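Local coordinates for putative TetR transcriptional regulator (Rhodococcus sp., PDB 2I10), which probably binds DNA through a helix-turn-helix motif and regulates transcription, as other members of the TetR family do, at residues Leu58-Leu63 against Cys68-Gln73. Numbering follows the deposited sequence.
Sequences LFEKTL and CERTLQ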
loop_
_atom_site.group_PDB
_atom_site.type_symbol
_atom_site.label_atom_id
_atom_site.label_comp_id
_atom_site.label_asym_id
_atom_site.label_seq_id
_atom_site.Cartn_x
_atom_site.Cartn_y
_atom_site.Cartn_z
ATOM N N LEU B 58 4.376 15.267 -20.148
ATOM C CA LEU B 58 4.836 15.300 -18.756
ATOM C C LEU B 58 3.868 14.522 -17.831
ATOM O O LEU B 58 4.282 13.794 -16.959
ATOM C CB LEU B 58 5.026 16.728 -18.268
ATOM C CG LEU B 58 5.205 17.012 -16.774
ATOM C CD1 LEU B 58 6.406 16.183 -16.187
ATOM C CD2 LEU B 58 5.398 18.526 -16.515
ATOM N N PHE B 59 2.586 14.686 -18.048
ATOM C CA PHE B 59 1.582 13.974 -17.240
ATOM C C PHE B 59 1.670 12.459 -17.431
ATOM O O PHE B 59 1.604 11.707 -16.453
ATOM C CB PHE B 59 0.183 14.539 -17.549
ATOM C CG PHE B 59 -0.951 13.829 -16.833
ATOM C CD1 PHE B 59 -1.216 14.088 -15.469
ATOM C CD2 PHE B 59 -1.783 12.938 -17.520
ATOM C CE1 PHE B 59 -2.271 13.467 -14.807
ATOM C CE2 PHE B 59 -2.860 12.312 -16.857
ATOM C CZ PHE B 59 -3.097 12.568 -15.500
ATOM N N GLU B 60 1.852 12.000 -18.671
ATOM C CA GLU B 60 1.986 10.562 -18.934
ATOM C C GLU B 60 3.272 10.010 -18.317
ATOM O O GLU B 60 3.282 8.888 -17.845
ATOM C CB GLU B 60 1.951 10.252 -20.454
ATOM C CG GLU B 60 0.677 10.778 -21.221
ATOM C CD GLU B 60 -0.636 10.091 -20.829
ATOM O OE1 GLU B 60 -0.575 9.009 -20.233
ATOM O OE2 GLU B 60 -1.737 10.612 -21.153
ATOM N N LYS B 61 4.350 10.800 -18.302
ATOM C CA LYS B 61 5.623 10.368 -17.663
ATOM C C LYS B 61 5.456 10.248 -16.130
ATOM O O LYS B 61 6.046 9.375 -15.485
ATOM C CB LYS B 61 6.787 11.357 -17.958
ATOM C CG LYS B 61 7.230 11.492 -19.424
ATOM C CD LYS B 61 8.134 12.804 -19.658
ATOM C CE LYS B 61 8.179 13.304 -21.107
ATOM N NZ LYS B 61 8.581 12.236 -22.118
ATOM N N THR B 62 4.679 11.162 -15.565
ATOM C CA THR B 62 4.408 11.174 -14.128
ATOM C C THR B 62 3.611 9.880 -13.773
ATOM O O THR B 62 3.942 9.209 -12.808
ATOM C CB THR B 62 3.663 12.464 -13.699
ATOM O OG1 THR B 62 4.512 13.596 -13.928
ATOM C CG2 THR B 62 3.371 12.464 -12.212
ATOM N N LEU B 63 2.625 9.514 -14.589
ATOM C CA LEU B 63 1.855 8.294 -14.373
ATOM C C LEU B 63 2.698 7.059 -14.537
ATOM O O LEU B 63 2.459 6.076 -13.823
ATOM C CB LEU B 63 0.620 8.231 -15.272
ATOM C CG LEU B 63 -0.472 9.306 -15.185
ATOM C CD1 LEU B 63 -1.609 8.982 -16.195
ATOM C CD2 LEU B 63 -1.055 9.436 -13.749
ATOM N N CYS B 68 0.600 2.267 -10.078
ATOM C CA CYS B 68 0.722 0.789 -10.046
ATOM C C CYS B 68 0.116 0.171 -11.327
ATOM O O CYS B 68 0.728 -0.669 -11.990
ATOM C CB CYS B 68 0.076 0.175 -8.746
ATOM S SG CYS B 68 1.115 0.368 -7.129
ATOM N N GLU B 69 -1.074 0.642 -11.678
ATOM C CA GLU B 69 -1.935 0.010 -12.693
ATOM C C GLU B 69 -1.673 0.411 -14.152
ATOM O O GLU B 69 -2.580 0.284 -14.985
ATOM C CB GLU B 69 -3.401 0.305 -12.376
ATOM C CG GLU B 69 -3.786 0.032 -10.935
ATOM C CD GLU B 69 -3.596 1.222 -9.984
ATOM O OE1 GLU B 69 -2.861 2.188 -10.289
ATOM O OE2 GLU B 69 -4.203 1.170 -8.909
ATOM N N ARG B 70 -0.468 0.895 -14.456
ATOM C CA ARG B 70 -0.106 1.358 -15.807
ATOM C C ARG B 70 -0.421 0.361 -16.930
ATOM O O ARG B 70 0.128 -0.740 -16.934
ATOM C CB ARG B 70 1.390 1.736 -15.831
ATOM C CG ARG B 70 1.686 2.876 -16.784
ATOM C CD ARG B 70 0.882 4.120 -16.450
ATOM N NE ARG B 70 1.250 5.214 -17.326
ATOM C CZ ARG B 70 0.443 5.958 -18.092
ATOM N NH1 ARG B 70 -0.867 5.803 -18.112
ATOM N NH2 ARG B 70 0.972 6.935 -18.825
ATOM N N THR B 71 -1.265 0.783 -17.892
ATOM C CA THR B 71 -1.804 -0.085 -18.940
ATOM C C THR B 71 -0.793 -0.865 -19.779
ATOM O O THR B 71 -0.936 -2.082 -19.956
ATOM C CB THR B 71 -2.910 0.613 -19.865
ATOM O OG1 THR B 71 -3.206 -0.253 -20.944
ATOM C CG2 THR B 71 -2.457 1.892 -20.468
ATOM N N LEU B 72 0.220 -0.169 -20.283
ATOM C CA LEU B 72 1.194 -0.757 -21.211
ATOM C C LEU B 72 2.006 -1.860 -20.530
ATOM O O LEU B 72 2.226 -2.921 -21.108
ATOM C CB LEU B 72 2.106 0.331 -21.825
ATOM C CG LEU B 72 3.449 -0.087 -22.487
ATOM C CD1 LEU B 72 3.264 -1.002 -23.690
ATOM C CD2 LEU B 72 4.342 1.093 -22.876
ATOM N N GLN B 73 2.411 -1.629 -19.281
ATOM C CA GLN B 73 3.199 -2.618 -18.577
ATOM C C GLN B 73 2.349 -3.806 -18.168
ATOM O O GLN B 73 2.815 -4.915 -18.230
ATOM C CB GLN B 73 3.911 -2.004 -17.382
ATOM C CG GLN B 73 5.141 -1.187 -17.773
ATOM C CD GLN B 73 4.779 0.066 -18.584
ATOM O OE1 GLN B 73 3.800 0.783 -18.283
ATOM N NE2 GLN B 73 5.566 0.319 -19.649
HETATM O O HOH W 1 -2.683 7.523 -19.617
#
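The guanidinium of Arg70 lies with one face against Leu63, whose CB sits over the centre of the group at 3.6 Å from Arg70 CZ, while Leu63 CD1 approaches Arg70 NH1. At its edge, near the plane, stand Glu60 OE1 and a water. The carboxylate of Glu60 is turned only 12° from the guanidinium plane, and Arg70 NH2 donates an almost straight salt-bridge bond to Glu60 OE1 (2.9 Å, 164°). The water bridges the pair, donating to Glu60 OE1 and accepting from Arg70 NH1 at 2.9 Å. The Arg70 chain bends at chi2 (58°) and then runs extended at chi3, bringing the guanidinium against helix 55-66, where NH2 also makes a weak bond to the backbone Glu60 O, 3.2 Å away. Asp64 OD1 forms a salt bridge with Arg70 NE, and Arg56 NE one with Glu60 OE2, so both charged groups have second partners, which probably helps to fix their rotation. Here is a worked example of a side chain spanning the junction between two successive helices: Arg70, the N-cap of helix 71-78, reaches back to helix 55-66, which follows the predicted helix-turn-helix. Arg70 also touches Arg94 of helix 83-98, and Cys68, two residues earlier, is disulfide-bonded to Cys107 and packs against helix 157-177.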